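Local coordinates for protein lipopolysaccharide heptosyltransferase 2 (PDB 1PSW) that transfers the second heptose from ADP-L-glycero-beta-D-manno-heptose onto heptosyl-Kdo2-lipid A while the inner core of lipopolysaccharide is being built, at residues Arg244-Ala247 with Gly248-Leu252; Ser168-Cys171 with Asn172-Ser175. All coordinates share one frame; numbering follows the deposited sequence.

Interaction 1 (Arg244-Ala247 with Gly248-Leu252); sequences RNLA and GETQL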
loop_
_atom_site.group_PDB
_atom_site.type_symbol
_atom_site.label_atom_id
_atom_site.label_comp_id
_atom_site.label_asym_id
_atom_site.label_seq_id
_atom_site.Cartn_x
_atom_site.Cartn_y
_atom_site.Cartn_z
ATOM N N ARG A 244 -11.147 -5.465 -18.231
ATOM C CA ARG A 244 -9.909 -6.232 -18.304
ATOM C C ARG A 244 -9.423 -6.715 -16.942
ATOM O O ARG A 244 -9.327 -5.938 -15.989
ATOM C CB ARG A 244 -8.821 -5.384 -18.968
ATOM C CG ARG A 244 -7.486 -6.087 -19.149
ATOM C CD ARG A 244 -7.078 -6.130 -20.615
ATOM N NE ARG A 244 -5.673 -6.494 -20.791
ATOM C CZ ARG A 244 -5.170 -7.702 -20.556
ATOM N NH1 ARG A 244 -5.960 -8.682 -20.134
ATOM N NH2 ARG A 244 -3.873 -7.928 -20.734
ATOM N N ASN A 245 -9.117 -8.006 -16.867
ATOM C CA ASN A 245 -8.622 -8.609 -15.637
ATOM C C ASN A 245 -7.092 -8.617 -15.646
ATOM O O ASN A 245 -6.476 -9.440 -16.321
ATOM C CB ASN A 245 -9.164 -10.042 -15.504
ATOM C CG ASN A 245 -8.706 -10.734 -14.229
ATOM O OD1 ASN A 245 -8.147 -10.106 -13.327
ATOM N ND2 ASN A 245 -8.953 -12.040 -14.145
ATOM N N LEU A 246 -6.477 -7.700 -14.902
ATOM C CA LEU A 246 -5.023 -7.636 -14.840
ATOM C C LEU A 246 -4.482 -8.217 -13.530
ATOM O O LEU A 246 -3.296 -8.094 -13.236
ATOM C CB LEU A 246 -4.541 -6.187 -15.024
ATOM C CG LEU A 246 -4.860 -5.530 -16.374
ATOM C CD1 LEU A 246 -4.269 -4.131 -16.432
ATOM C CD2 LEU A 246 -4.307 -6.390 -17.503
ATOM N N ALA A 247 -5.342 -8.851 -12.736
ATOM C CA ALA A 247 -4.874 -9.445 -11.482
ATOM C C ALA A 247 -3.852 -10.538 -11.808
ATOM O O ALA A 247 -4.155 -11.472 -12.552
ATOM C CB ALA A 247 -6.050 -10.038 -10.695
ATOM N N GLY A 248 -2.647 -10.398 -11.259
ATOM C CA GLY A 248 -1.585 -11.362 -11.495
ATOM C C GLY A 248 -0.794 -11.134 -12.775
ATOM O O GLY A 248 0.166 -11.852 -13.052
ATOM N N GLU A 249 -1.182 -10.125 -13.549
ATOM C CA GLU A 249 -0.525 -9.815 -14.820
ATOM C C GLU A 249 0.507 -8.689 -14.755
ATOM O O GLU A 249 1.322 -8.527 -15.665
ATOM C CB GLU A 249 -1.592 -9.450 -15.853
ATOM C CG GLU A 249 -2.343 -10.644 -16.396
ATOM C CD GLU A 249 -1.564 -11.361 -17.478
ATOM O OE1 GLU A 249 -1.506 -10.833 -18.612
ATOM O OE2 GLU A 249 -1.004 -12.444 -17.194
ATOM N N THR A 250 0.469 -7.920 -13.676
ATOM C CA THR A 250 1.356 -6.778 -13.505
ATOM C C THR A 250 2.324 -6.913 -12.339
ATOM O O THR A 250 2.081 -7.667 -11.394
ATOM C CB THR A 250 0.539 -5.512 -13.207
ATOM O OG1 THR A 250 -0.045 -5.643 -11.902
ATOM C CG2 THR A 250 -0.586 -5.327 -14.225
ATOM N N GLN A 251 3.420 -6.160 -12.413
ATOM C CA GLN A 251 4.396 -6.090 -11.332
ATOM C C GLN A 251 3.920 -4.827 -10.610
ATOM O O GLN A 251 3.211 -4.014 -11.211
ATOM C CB GLN A 251 5.812 -5.893 -11.887
ATOM C CG GLN A 251 6.410 -7.141 -12.527
ATOM C CD GLN A 251 6.559 -8.279 -11.534
ATOM O OE1 GLN A 251 7.310 -8.179 -10.567
ATOM N NE2 GLN A 251 5.835 -9.364 -11.765
ATOM N N LEU A 252 4.291 -4.641 -9.345
ATOM C CA LEU A 252 3.836 -3.467 -8.591
ATOM C C LEU A 252 4.103 -2.117 -9.259
ATOM O O LEU A 252 3.291 -1.195 -9.139
ATOM C CB LEU A 252 4.448 -3.462 -7.184
ATOM C CG LEU A 252 3.939 -4.558 -6.244
ATOM C CD1 LEU A 252 4.702 -4.540 -4.926
ATOM C CD2 LEU A 252 2.458 -4.342 -6.007
HETATM O O HOH W 1 -3.050 -6.004 -11.206
#
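Leu246 and Glu249 are the ends of a type II beta-turn just past strand 243-245, an outermost strand of one of the two parallel sheets of this GT-B enzyme. Among backbone bonds, Glu249 N donates to Leu246 O at 2.9 Å with an N-H...O angle of 160°. Gly248, third in the turn, sits at positive phi (84°), where a CB would clash with Ala247 O. An Asx turn fixes the start: Asn245 OD1 accepts from Ala247 N at 3.1 Å, the donor standing well above the amide carbonyl plane, while ND2 is bonded to Asn229 and His225.

Water extends the polar network. Leu246 O takes a second bond from a water at 2.9 Å, whose oxygen accepts from Thr250 OG1.

The apolar contact is light, Thr250 CG2 lying 4.1 Å from Leu246 CB. Thr250 chi1 of 69° puts CG2 beside the backbone N, turning the methyl to Leu246 and the hydroxyl to the water.

Charge plays a looser part: Arg244 NH2 is 4.3 Å from Glu249 OE1, obliquely placed and beyond a salt bridge, whereas Arg244 NE probably bonds to Phe174 O. Within 244-247, Leu246 CD2 packs over the centre of the guanidinium, 3.4 Å above its plane.

With the carbonyl of Leu246, a buried residue, gripped by an amide and a water, the turn rests mainly on directed polar bonds; the Arg244-Glu249 attraction probably adds only a modest electrostatic term.

Interaction 2 (Ser168-Cys171 with Asn172-Ser175); sequences SYTC and NQFS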
loop_
_atom_site.group_PDB
_atom_site.type_symbol
_atom_site.label_atom_id
_atom_site.label_comp_id
_atom_site.label_asym_id
_atom_site.label_seq_id
_atom_site.Cartn_x
_atom_site.Cartn_y
_atom_site.Cartn_z
ATOM N N SER A 168 0.949 6.377 -20.628
ATOM C CA SER A 168 0.694 6.100 -22.041
ATOM C C SER A 168 1.256 4.749 -22.502
ATOM O O SER A 168 0.521 3.913 -23.043
ATOM C CB SER A 168 1.269 7.231 -22.896
ATOM O OG SER A 168 0.825 7.124 -24.226
ATOM N N TYR A 169 2.550 4.535 -22.293
ATOM C CA TYR A 169 3.169 3.283 -22.698
ATOM C C TYR A 169 2.600 2.068 -21.975
ATOM O O TYR A 169 2.298 1.047 -22.589
ATOM C CB TYR A 169 4.683 3.296 -22.460
ATOM C CG TYR A 169 5.276 1.912 -22.630
ATOM C CD1 TYR A 169 5.218 1.265 -23.869
ATOM C CD2 TYR A 169 5.767 1.195 -21.536
ATOM C CE1 TYR A 169 5.616 -0.058 -24.008
ATOM C CE2 TYR A 169 6.172 -0.134 -21.669
ATOM C CZ TYR A 169 6.087 -0.753 -22.910
ATOM O OH TYR A 169 6.448 -2.074 -23.068
ATOM N N THR A 170 2.477 2.173 -20.660
ATOM C CA THR A 170 1.984 1.067 -19.854
ATOM C C THR A 170 0.561 0.664 -20.247
ATOM O O THR A 170 0.235 -0.518 -20.229
ATOM C CB THR A 170 2.110 1.410 -18.349
ATOM O OG1 THR A 170 3.475 1.738 -18.054
ATOM C CG2 THR A 170 1.725 0.223 -17.496
ATOM N N CYS A 171 -0.274 1.634 -20.617
ATOM C CA CYS A 171 -1.621 1.288 -21.049
ATOM C C CYS A 171 -1.535 0.446 -22.324
ATOM O O CYS A 171 -2.300 -0.507 -22.494
ATOM C CB CYS A 171 -2.469 2.539 -21.290
ATOM S SG CYS A 171 -3.139 3.217 -19.741
ATOM N N ASN A 172 -0.619 0.791 -23.229
ATOM C CA ASN A 172 -0.467 -0.001 -24.453
ATOM C C ASN A 172 0.163 -1.362 -24.132
ATOM O O ASN A 172 -0.168 -2.367 -24.755
ATOM C CB ASN A 172 0.402 0.721 -25.498
ATOM C CG ASN A 172 -0.304 1.900 -26.145
ATOM O OD1 ASN A 172 -1.505 1.847 -26.440
ATOM N ND2 ASN A 172 0.447 2.966 -26.392
ATOM N N GLN A 173 1.080 -1.388 -23.171
ATOM C CA GLN A 173 1.745 -2.624 -22.769
ATOM C C GLN A 173 0.724 -3.656 -22.294
ATOM O O GLN A 173 0.944 -4.860 -22.399
ATOM C CB GLN A 173 2.749 -2.302 -21.662
ATOM C CG GLN A 173 3.448 -3.465 -20.987
ATOM C CD GLN A 173 4.574 -2.954 -20.110
ATOM O OE1 GLN A 173 4.351 -2.143 -19.205
ATOM N NE2 GLN A 173 5.785 -3.420 -20.369
ATOM N N PHE A 174 -0.401 -3.178 -21.779
ATOM C CA PHE A 174 -1.429 -4.082 -21.303
ATOM C C PHE A 174 -2.675 -4.110 -22.184
ATOM O O PHE A 174 -3.762 -4.487 -21.751
ATOM C CB PHE A 174 -1.735 -3.759 -19.840
ATOM C CG PHE A 174 -0.679 -4.261 -18.904
ATOM C CD1 PHE A 174 -0.675 -5.597 -18.512
ATOM C CD2 PHE A 174 0.377 -3.440 -18.507
ATOM C CE1 PHE A 174 0.368 -6.109 -17.742
ATOM C CE2 PHE A 174 1.423 -3.942 -17.736
ATOM C CZ PHE A 174 1.420 -5.277 -17.359
ATOM N N SER A 175 -2.486 -3.713 -23.441
ATOM C CA SER A 175 -3.547 -3.723 -24.438
ATOM C C SER A 175 -4.814 -2.990 -24.039
ATOM O O SER A 175 -5.922 -3.455 -24.319
ATOM C CB SER A 175 -3.892 -5.166 -24.800
ATOM O OG SER A 175 -2.754 -5.847 -25.280
HETATM O O HOH W 2 5.634 -0.047 -18.032
#
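This is the C-terminal end of helix 164-173, a local contact closed by a Schellman motif in which Ser175, at positive phi, is the C-prime residue. Ser175 N returns to Asn172 O at 3.0 Å and Leu176 N to Cys171 O. The one full-strength i to i+4 bond across the two segments is Gln173 N to Tyr169 O, 2.8 Å; those flanking it, Asn172 N to Ser168 O and Phe174 N to Thr170 O, are weak.

On the outer side, Gln173 CB lies over one face of the Tyr169 ring in a CH-pi contact, 4.3 Å from the centroid. CG of Gln173 stands anti to its backbone N (chi1 173°) and the chain runs on extended, which carries the amide across CE2 and up to the hydroxyl, its plane 60° from the ring. NE2 comes 3.1 Å from Tyr169 OH, at too poor an angle for a hydrogen bond. A water donates to Gln173 OE1 and to Thr170 OG1, which also hydrogen-bonds to Glu166 O. Replacing Gln173 by an alanine would probably leave the CE2 and hydroxyl side of Tyr169 without its amide neighbour and the water without one of its two acceptors.

Inward, Thr170 and Phe174 lie side by side against Leu258 of helix 252-260. Thr170 O sits in the plane of the Phe174 ring at its edge, 3.4 Å from CD2.

Overall arrangement
Interaction 2 precedes interaction 1 by nearly 70 residues, yet their centres lie about 12 Å apart and they meet through Phe174, whose ring, just past the helix, packs on Leu246 CD2 and Thr250 CG2. Both contacts are part buried and part exposed, and both reach helix 252-260, with Leu258 touched by Leu246 from one and by Thr170 and Phe174 from the other. Their chemistry differs with position: both use backbone bonds to close a turn, but 244-252 adds an Asx turn and a bridging water as it leads from an edge strand into helix 252-260, whereas 168-175 ends a helix lying farther from the chain's centre, with an outward tyrosine-glutamine pair.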